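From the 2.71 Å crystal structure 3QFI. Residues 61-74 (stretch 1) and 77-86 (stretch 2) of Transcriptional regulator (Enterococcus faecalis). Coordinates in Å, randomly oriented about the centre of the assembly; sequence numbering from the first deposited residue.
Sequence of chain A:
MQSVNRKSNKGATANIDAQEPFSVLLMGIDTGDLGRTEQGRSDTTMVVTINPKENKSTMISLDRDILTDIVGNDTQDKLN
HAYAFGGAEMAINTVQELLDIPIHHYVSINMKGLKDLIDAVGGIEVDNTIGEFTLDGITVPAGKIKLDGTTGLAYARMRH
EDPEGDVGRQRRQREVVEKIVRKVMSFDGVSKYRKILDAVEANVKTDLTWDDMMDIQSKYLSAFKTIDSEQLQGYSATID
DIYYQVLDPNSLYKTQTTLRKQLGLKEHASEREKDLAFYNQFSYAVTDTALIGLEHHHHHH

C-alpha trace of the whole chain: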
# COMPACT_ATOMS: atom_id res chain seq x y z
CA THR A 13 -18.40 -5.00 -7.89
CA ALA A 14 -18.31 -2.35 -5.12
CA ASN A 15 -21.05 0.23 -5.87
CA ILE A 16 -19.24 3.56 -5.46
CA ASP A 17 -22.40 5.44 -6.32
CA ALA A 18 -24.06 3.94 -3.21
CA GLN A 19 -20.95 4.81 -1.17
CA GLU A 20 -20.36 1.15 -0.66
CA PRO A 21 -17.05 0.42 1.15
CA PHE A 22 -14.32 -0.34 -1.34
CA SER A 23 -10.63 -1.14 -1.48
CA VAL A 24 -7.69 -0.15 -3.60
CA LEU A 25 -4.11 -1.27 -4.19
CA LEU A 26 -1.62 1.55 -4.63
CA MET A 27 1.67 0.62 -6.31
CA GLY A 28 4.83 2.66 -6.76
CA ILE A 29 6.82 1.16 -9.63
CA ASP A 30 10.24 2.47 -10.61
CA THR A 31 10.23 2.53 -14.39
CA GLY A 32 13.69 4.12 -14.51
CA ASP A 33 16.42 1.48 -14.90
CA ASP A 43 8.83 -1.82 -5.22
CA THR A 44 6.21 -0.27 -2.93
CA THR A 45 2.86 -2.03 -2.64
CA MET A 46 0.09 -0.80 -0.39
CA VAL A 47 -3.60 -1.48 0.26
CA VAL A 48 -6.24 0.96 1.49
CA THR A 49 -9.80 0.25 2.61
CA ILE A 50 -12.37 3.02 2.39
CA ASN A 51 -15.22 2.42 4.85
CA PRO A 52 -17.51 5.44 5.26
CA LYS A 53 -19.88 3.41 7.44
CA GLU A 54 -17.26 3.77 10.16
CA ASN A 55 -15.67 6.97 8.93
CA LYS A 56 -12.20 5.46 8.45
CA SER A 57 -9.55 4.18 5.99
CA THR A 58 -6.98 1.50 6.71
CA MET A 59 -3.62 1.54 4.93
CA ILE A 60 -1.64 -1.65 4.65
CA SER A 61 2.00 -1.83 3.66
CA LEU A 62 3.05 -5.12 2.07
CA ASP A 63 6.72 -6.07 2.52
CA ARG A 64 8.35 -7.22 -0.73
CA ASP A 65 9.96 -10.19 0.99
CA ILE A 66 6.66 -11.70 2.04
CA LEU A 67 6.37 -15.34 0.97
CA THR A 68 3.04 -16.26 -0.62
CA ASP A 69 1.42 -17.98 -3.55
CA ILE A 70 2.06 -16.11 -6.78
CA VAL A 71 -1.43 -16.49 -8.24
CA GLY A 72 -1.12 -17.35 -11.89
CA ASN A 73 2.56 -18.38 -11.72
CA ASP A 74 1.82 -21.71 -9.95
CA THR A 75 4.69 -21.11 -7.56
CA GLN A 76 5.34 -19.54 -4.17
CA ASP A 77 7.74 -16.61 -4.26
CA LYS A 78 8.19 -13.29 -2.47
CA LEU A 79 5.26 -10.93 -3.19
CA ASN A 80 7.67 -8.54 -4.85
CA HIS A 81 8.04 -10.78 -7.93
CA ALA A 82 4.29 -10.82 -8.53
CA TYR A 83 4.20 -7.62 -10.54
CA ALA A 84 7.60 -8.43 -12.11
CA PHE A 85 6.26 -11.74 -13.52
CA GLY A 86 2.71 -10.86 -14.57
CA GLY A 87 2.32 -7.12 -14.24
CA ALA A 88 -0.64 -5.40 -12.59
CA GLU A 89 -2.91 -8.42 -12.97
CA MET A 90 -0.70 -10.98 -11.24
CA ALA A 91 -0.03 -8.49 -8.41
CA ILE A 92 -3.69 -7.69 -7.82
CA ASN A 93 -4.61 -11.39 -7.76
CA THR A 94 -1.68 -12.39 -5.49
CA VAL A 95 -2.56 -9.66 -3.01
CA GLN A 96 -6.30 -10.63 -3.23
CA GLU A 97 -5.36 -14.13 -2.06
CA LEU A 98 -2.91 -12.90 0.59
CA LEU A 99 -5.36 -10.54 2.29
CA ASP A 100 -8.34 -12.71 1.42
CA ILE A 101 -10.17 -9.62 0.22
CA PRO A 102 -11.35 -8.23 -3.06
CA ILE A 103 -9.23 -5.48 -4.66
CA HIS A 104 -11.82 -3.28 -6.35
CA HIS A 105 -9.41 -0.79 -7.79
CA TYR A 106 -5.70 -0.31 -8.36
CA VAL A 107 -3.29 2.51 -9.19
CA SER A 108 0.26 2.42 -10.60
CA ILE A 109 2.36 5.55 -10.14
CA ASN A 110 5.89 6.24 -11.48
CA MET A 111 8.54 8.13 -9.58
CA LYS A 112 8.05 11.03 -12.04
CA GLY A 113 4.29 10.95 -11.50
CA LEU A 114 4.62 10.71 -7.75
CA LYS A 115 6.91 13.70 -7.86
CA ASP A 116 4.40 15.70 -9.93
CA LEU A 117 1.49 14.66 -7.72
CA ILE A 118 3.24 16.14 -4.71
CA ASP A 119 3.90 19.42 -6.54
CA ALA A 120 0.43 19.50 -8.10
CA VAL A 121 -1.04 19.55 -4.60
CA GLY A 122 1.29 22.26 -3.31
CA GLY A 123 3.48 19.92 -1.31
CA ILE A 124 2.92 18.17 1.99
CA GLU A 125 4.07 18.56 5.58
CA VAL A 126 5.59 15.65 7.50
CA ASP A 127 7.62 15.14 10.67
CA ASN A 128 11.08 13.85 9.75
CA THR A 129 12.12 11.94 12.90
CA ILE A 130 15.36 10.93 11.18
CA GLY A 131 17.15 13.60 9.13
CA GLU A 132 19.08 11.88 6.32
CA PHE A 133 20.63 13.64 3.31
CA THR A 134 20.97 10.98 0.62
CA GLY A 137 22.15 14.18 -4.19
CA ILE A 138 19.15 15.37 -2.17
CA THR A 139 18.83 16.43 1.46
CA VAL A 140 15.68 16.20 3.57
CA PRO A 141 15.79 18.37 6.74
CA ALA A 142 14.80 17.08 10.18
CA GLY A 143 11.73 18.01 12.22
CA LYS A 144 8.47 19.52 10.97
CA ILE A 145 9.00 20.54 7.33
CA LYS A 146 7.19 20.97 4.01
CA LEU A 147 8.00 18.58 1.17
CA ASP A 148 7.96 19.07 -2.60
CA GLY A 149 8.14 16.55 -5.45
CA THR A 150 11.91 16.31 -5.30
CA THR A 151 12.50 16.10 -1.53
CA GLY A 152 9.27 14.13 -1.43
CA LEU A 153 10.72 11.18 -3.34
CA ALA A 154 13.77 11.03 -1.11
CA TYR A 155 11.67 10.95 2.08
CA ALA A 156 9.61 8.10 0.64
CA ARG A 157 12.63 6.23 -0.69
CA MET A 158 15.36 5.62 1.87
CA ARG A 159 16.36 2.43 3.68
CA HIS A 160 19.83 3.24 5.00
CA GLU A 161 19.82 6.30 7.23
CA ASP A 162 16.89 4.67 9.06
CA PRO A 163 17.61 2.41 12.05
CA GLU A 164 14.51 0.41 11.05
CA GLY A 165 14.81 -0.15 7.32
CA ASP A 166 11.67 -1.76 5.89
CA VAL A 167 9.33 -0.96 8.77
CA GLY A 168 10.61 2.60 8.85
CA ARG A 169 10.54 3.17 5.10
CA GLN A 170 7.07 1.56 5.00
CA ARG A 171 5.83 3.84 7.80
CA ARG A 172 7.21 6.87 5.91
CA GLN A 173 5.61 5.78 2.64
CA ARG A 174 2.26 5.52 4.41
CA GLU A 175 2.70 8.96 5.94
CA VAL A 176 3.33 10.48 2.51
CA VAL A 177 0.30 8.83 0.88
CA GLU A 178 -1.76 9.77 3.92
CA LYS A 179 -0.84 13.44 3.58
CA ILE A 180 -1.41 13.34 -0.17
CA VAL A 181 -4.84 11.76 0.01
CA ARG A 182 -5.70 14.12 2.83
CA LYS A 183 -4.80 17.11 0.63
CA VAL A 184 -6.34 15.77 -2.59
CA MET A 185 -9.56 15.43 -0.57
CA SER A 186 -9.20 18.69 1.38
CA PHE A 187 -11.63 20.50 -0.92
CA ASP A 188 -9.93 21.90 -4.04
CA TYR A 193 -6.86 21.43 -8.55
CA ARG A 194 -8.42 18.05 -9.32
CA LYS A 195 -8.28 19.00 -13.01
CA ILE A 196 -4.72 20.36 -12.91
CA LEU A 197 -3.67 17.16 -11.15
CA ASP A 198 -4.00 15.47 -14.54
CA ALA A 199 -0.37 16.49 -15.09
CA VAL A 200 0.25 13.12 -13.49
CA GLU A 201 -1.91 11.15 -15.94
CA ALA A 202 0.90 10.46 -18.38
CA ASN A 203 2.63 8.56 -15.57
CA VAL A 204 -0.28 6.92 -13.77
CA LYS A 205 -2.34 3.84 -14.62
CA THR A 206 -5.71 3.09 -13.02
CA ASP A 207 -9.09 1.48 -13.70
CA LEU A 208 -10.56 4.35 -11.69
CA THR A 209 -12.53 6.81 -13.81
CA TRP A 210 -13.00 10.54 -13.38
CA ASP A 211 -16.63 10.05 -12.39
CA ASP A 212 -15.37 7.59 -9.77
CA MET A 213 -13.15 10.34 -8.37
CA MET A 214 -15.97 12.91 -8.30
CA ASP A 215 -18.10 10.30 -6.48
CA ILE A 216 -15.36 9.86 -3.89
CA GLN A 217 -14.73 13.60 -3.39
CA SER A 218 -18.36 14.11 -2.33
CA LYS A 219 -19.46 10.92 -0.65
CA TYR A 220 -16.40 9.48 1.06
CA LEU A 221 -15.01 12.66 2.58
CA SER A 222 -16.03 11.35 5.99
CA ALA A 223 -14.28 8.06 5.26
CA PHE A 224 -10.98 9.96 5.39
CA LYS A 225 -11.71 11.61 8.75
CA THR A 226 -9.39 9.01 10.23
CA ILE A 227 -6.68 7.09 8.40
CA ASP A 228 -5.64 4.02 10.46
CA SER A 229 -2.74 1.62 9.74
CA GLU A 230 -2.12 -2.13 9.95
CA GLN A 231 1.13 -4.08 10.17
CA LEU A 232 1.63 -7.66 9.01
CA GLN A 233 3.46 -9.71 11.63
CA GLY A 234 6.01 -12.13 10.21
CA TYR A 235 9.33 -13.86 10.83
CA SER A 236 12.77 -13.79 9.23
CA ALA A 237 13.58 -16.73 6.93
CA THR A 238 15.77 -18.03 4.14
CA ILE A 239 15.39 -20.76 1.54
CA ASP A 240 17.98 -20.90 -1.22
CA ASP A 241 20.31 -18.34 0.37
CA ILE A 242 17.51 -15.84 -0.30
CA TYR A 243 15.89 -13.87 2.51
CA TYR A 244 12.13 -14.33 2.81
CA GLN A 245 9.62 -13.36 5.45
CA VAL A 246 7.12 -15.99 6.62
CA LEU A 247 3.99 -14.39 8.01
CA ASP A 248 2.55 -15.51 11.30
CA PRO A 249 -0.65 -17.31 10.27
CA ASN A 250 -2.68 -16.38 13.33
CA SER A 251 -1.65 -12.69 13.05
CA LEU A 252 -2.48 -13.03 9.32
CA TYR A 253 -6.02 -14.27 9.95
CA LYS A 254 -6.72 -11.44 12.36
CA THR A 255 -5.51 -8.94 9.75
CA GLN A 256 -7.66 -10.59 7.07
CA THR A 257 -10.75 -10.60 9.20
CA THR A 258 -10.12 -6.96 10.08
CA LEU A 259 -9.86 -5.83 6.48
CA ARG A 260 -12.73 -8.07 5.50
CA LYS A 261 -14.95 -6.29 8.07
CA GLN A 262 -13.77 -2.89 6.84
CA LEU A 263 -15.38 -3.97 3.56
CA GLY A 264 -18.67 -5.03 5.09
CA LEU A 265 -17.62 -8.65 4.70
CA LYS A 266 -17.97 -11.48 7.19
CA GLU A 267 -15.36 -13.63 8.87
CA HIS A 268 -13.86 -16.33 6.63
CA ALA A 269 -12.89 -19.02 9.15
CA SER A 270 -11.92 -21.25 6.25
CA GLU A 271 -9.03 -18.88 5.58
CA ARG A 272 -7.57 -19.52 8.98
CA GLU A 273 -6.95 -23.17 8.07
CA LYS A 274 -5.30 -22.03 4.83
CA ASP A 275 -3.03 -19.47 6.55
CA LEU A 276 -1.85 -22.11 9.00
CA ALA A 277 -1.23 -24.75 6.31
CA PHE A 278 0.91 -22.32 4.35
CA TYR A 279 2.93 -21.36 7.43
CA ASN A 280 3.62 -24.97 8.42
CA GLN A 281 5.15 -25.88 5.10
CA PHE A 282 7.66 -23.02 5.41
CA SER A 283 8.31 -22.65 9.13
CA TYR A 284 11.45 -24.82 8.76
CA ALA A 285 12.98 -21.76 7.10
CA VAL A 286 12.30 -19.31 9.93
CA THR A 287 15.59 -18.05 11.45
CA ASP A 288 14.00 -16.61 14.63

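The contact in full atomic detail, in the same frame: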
# COMPACT_ATOMS: atom_id res chain seq x y z
N SER A 61 0.75 -1.69 4.38
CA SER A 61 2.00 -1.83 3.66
C SER A 61 2.28 -3.32 3.49
O SER A 61 2.09 -4.10 4.44
CB SER A 61 3.15 -1.24 4.48
OG SER A 61 3.04 0.16 4.60
N LEU A 62 2.71 -3.72 2.30
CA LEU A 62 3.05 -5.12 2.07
C LEU A 62 4.56 -5.20 1.80
O LEU A 62 5.06 -4.63 0.84
CB LEU A 62 2.29 -5.67 0.86
CG LEU A 62 0.77 -5.76 1.09
CD1 LEU A 62 0.05 -5.96 -0.22
CD2 LEU A 62 0.49 -6.90 2.05
N ASP A 63 5.28 -5.90 2.68
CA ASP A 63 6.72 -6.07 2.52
C ASP A 63 6.98 -6.90 1.26
O ASP A 63 6.26 -7.85 0.99
CB ASP A 63 7.31 -6.78 3.74
CG ASP A 63 8.83 -6.84 3.71
OD1 ASP A 63 9.41 -7.45 2.78
OD2 ASP A 63 9.46 -6.27 4.62
N ARG A 64 8.00 -6.53 0.50
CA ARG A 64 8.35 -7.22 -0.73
C ARG A 64 8.89 -8.63 -0.49
O ARG A 64 8.85 -9.48 -1.38
CB ARG A 64 9.37 -6.40 -1.53
CG ARG A 64 10.75 -6.27 -0.86
CD ARG A 64 11.72 -5.40 -1.69
NE ARG A 64 11.25 -4.02 -1.77
CZ ARG A 64 11.90 -3.01 -2.36
NH1 ARG A 64 13.07 -3.20 -2.96
NH2 ARG A 64 11.36 -1.80 -2.35
N ASP A 65 9.41 -8.87 0.70
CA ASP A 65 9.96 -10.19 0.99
C ASP A 65 8.93 -11.18 1.50
O ASP A 65 9.26 -12.31 1.86
CB ASP A 65 11.11 -10.04 1.99
CG ASP A 65 12.22 -9.15 1.46
OD1 ASP A 65 12.78 -8.36 2.26
OD2 ASP A 65 12.55 -9.26 0.26
N ILE A 66 7.67 -10.78 1.55
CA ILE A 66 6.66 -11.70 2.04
C ILE A 66 6.52 -12.92 1.14
O ILE A 66 6.46 -12.80 -0.10
CB ILE A 66 5.32 -10.99 2.24
CG1 ILE A 66 5.50 -9.88 3.29
CG2 ILE A 66 4.25 -11.99 2.65
CD1 ILE A 66 4.23 -9.18 3.71
N LEU A 67 6.50 -14.10 1.74
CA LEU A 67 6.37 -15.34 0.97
C LEU A 67 4.90 -15.71 0.86
O LEU A 67 4.21 -15.82 1.87
CB LEU A 67 7.13 -16.47 1.66
CG LEU A 67 7.26 -17.79 0.92
CD1 LEU A 67 8.12 -17.61 -0.34
CD2 LEU A 67 7.90 -18.82 1.86
N THR A 68 4.44 -15.90 -0.37
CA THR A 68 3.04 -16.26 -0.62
C THR A 68 2.87 -16.99 -1.96
O THR A 68 3.84 -17.24 -2.68
CB THR A 68 2.12 -15.02 -0.65
OG1 THR A 68 2.70 -13.99 -1.47
CG2 THR A 68 1.91 -14.49 0.75
N ASP A 69 1.64 -17.33 -2.29
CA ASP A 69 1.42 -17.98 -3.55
C ASP A 69 1.36 -16.88 -4.59
O ASP A 69 0.74 -15.83 -4.37
CB ASP A 69 0.11 -18.78 -3.51
CG ASP A 69 0.24 -20.04 -2.67
OD1 ASP A 69 1.15 -20.84 -2.96
OD2 ASP A 69 -0.57 -20.23 -1.72
N ILE A 70 2.06 -17.09 -5.70
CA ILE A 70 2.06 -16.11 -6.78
C ILE A 70 0.94 -16.56 -7.70
O ILE A 70 1.18 -17.32 -8.62
CB ILE A 70 3.37 -16.12 -7.58
CG1 ILE A 70 4.57 -15.99 -6.64
CG2 ILE A 70 3.36 -14.98 -8.59
CD1 ILE A 70 4.67 -14.67 -5.91
N VAL A 71 -0.27 -16.09 -7.45
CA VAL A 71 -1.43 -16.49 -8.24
C VAL A 71 -1.21 -16.32 -9.74
O VAL A 71 -0.93 -15.23 -10.23
CB VAL A 71 -2.71 -15.74 -7.76
CG1 VAL A 71 -3.94 -16.23 -8.53
CG2 VAL A 71 -2.91 -15.98 -6.27
N GLY A 72 -1.34 -17.42 -10.47
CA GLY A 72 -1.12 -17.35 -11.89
C GLY A 72 0.25 -17.88 -12.29
O GLY A 72 0.42 -18.30 -13.43
N ASN A 73 1.22 -17.87 -11.38
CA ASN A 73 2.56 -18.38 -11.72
C ASN A 73 2.75 -19.84 -11.24
O ASN A 73 3.74 -20.50 -11.59
CB ASN A 73 3.65 -17.48 -11.12
CG ASN A 73 4.99 -17.64 -11.82
OD1 ASN A 73 5.12 -17.35 -13.02
ND2 ASN A 73 6.01 -18.08 -11.08
N ASP A 74 1.78 -20.34 -10.48
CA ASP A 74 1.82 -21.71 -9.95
C ASP A 74 3.09 -21.98 -9.16
O ASP A 74 3.68 -23.06 -9.24
CB ASP A 74 1.69 -22.72 -11.09
CG ASP A 74 0.24 -22.99 -11.46
OD1 ASP A 74 -0.51 -22.01 -11.71
OD2 ASP A 74 -0.16 -24.17 -11.51
N ASP A 77 6.56 -17.46 -4.24
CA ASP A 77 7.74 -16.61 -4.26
C ASP A 77 7.47 -15.42 -3.34
O ASP A 77 6.44 -15.37 -2.69
CB ASP A 77 8.01 -16.10 -5.68
CG ASP A 77 9.49 -16.09 -6.02
OD1 ASP A 77 10.30 -15.61 -5.19
OD2 ASP A 77 9.83 -16.55 -7.13
N LYS A 78 8.41 -14.48 -3.29
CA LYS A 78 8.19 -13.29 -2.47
C LYS A 78 7.28 -12.37 -3.27
O LYS A 78 7.49 -12.18 -4.47
CB LYS A 78 9.51 -12.59 -2.15
CG LYS A 78 10.44 -12.40 -3.33
CD LYS A 78 11.74 -11.74 -2.90
CE LYS A 78 12.33 -12.40 -1.67
NZ LYS A 78 13.59 -11.74 -1.23
N LEU A 79 6.26 -11.83 -2.60
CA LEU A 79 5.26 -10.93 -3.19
C LEU A 79 5.81 -9.93 -4.21
O LEU A 79 5.15 -9.56 -5.18
CB LEU A 79 4.58 -10.15 -2.07
CG LEU A 79 3.72 -8.94 -2.45
CD1 LEU A 79 2.46 -9.41 -3.17
CD2 LEU A 79 3.36 -8.17 -1.20
N ASN A 80 7.03 -9.49 -3.98
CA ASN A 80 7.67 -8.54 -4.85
C ASN A 80 7.65 -8.98 -6.32
O ASN A 80 7.33 -8.19 -7.20
CB ASN A 80 9.10 -8.35 -4.37
CG ASN A 80 9.71 -7.11 -4.91
OD1 ASN A 80 10.94 -6.97 -4.92
ND2 ASN A 80 8.87 -6.17 -5.36
N HIS A 81 7.99 -10.24 -6.57
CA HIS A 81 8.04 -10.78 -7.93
C HIS A 81 6.69 -10.96 -8.61
O HIS A 81 6.64 -11.41 -9.76
CB HIS A 81 8.73 -12.14 -7.93
CG HIS A 81 10.13 -12.11 -7.42
ND1 HIS A 81 10.83 -13.26 -7.12
CD2 HIS A 81 10.96 -11.08 -7.14
CE1 HIS A 81 12.03 -12.94 -6.68
NE2 HIS A 81 12.13 -11.62 -6.68
N ALA A 82 5.61 -10.66 -7.92
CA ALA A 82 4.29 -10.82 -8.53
C ALA A 82 4.15 -9.89 -9.73
O ALA A 82 3.90 -10.33 -10.85
CB ALA A 82 3.19 -10.52 -7.51
N TYR A 83 4.31 -8.59 -9.48
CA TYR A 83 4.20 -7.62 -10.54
C TYR A 83 5.26 -7.89 -11.61
O TYR A 83 4.95 -7.87 -12.79
CB TYR A 83 4.35 -6.20 -9.99
CG TYR A 83 4.19 -5.14 -11.06
CD1 TYR A 83 5.24 -4.82 -11.91
CD2 TYR A 83 2.97 -4.49 -11.26
CE1 TYR A 83 5.10 -3.89 -12.93
CE2 TYR A 83 2.81 -3.55 -12.29
CZ TYR A 83 3.90 -3.25 -13.12
OH TYR A 83 3.80 -2.32 -14.12
N ALA A 84 6.49 -8.17 -11.19
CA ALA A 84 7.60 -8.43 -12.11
C ALA A 84 7.41 -9.61 -13.09
O ALA A 84 8.05 -9.65 -14.15
CB ALA A 84 8.89 -8.64 -11.30
N PHE A 85 6.55 -10.55 -12.72
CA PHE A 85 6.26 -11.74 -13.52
C PHE A 85 5.00 -11.62 -14.39
O PHE A 85 4.99 -12.09 -15.53
CB PHE A 85 6.13 -12.97 -12.61
CG PHE A 85 7.45 -13.49 -12.09
CD1 PHE A 85 7.49 -14.52 -11.15
CD2 PHE A 85 8.65 -12.97 -12.57
CE1 PHE A 85 8.71 -15.03 -10.70
CE2 PHE A 85 9.87 -13.47 -12.14
CZ PHE A 85 9.90 -14.50 -11.20
N GLY A 86 3.95 -11.00 -13.83
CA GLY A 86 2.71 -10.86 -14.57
C GLY A 86 2.05 -9.50 -14.54
O GLY A 86 0.84 -9.38 -14.73

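A short antiparallel ladder often does more than tie two strands together: the residues just beyond it can carry the contact on into the next element of structure. The contact between residues 61-74 and 77-86 of this transcriptional regulator, which buries 684 Å² counted over both sides, is a compact example. Leu67 and Lys78 form a non-hydrogen-bonded pair with CA atoms 4.4 Å apart, and Thr68 and Asp77 form the neighbouring hydrogen-bonded pair. In the latter, Thr68 N donates to Asp77 O at 3.1 Å in an almost linear bond, while the return bond, from Asp77 N to Thr68 O at 3.1 Å, is bent and weak.

Beyond the ladder the backbone continues to pair as the second stretch turns into its helix. Leu79 N gives a short bond to Ile66 O (2.7 Å), and the same carbonyl lies 3.0 Å from Lys78 CA in a CA-H...O contact. One step further, Asn80 N donates to Arg64 O at 3.2 Å. A type I turn from Asp63 to Ile66 brings these two carbonyls round to the second stretch; it is braced by the side chain of Asp63, whose OD1 accepts from Asp65 N at 2.5 Å.

Leu79 covers the most surface. Its CA-to-CB bond points toward the first stretch, and its CD2 packs 3.4 Å from Leu62 CB and 3.6 Å from Asp63 O, so that an apolar side chain fills the space beside the turn. Its CB also lies 4.5 Å from Ile66 CB. The residue thus joins both modes of contact, its amide held by a polar bond and its side chain packed against Leu62 and Ile66.

Ile70 is its counterpart in the first stretch. Also directed toward its partner, it sets CG1 3.4 Å from Asp77 N and 3.6 Å from Asp77 CB, while CD1 reaches to 4.0 Å from Lys78 O and CG2 to 4.3 Å from Ala82 CA. One branched side chain therefore spans from the strand to the first turn of the helix.

Asp77, third in covered area, is engaged mainly through its backbone and the isoleucine packed against it. Its carboxylate turns to its own stretch, OD1 accepting from Lys78 N at 2.9 Å. Charge pairing falls instead to Lys78, whose NZ forms a salt bridge with Asp65 OD2 at 3.1 Å. The CA-to-CB bond of Asp65 points away from the second stretch, yet the carboxylate comes back within reach of the lysine amine, on a chain bent at chi1 and chi3 (both p).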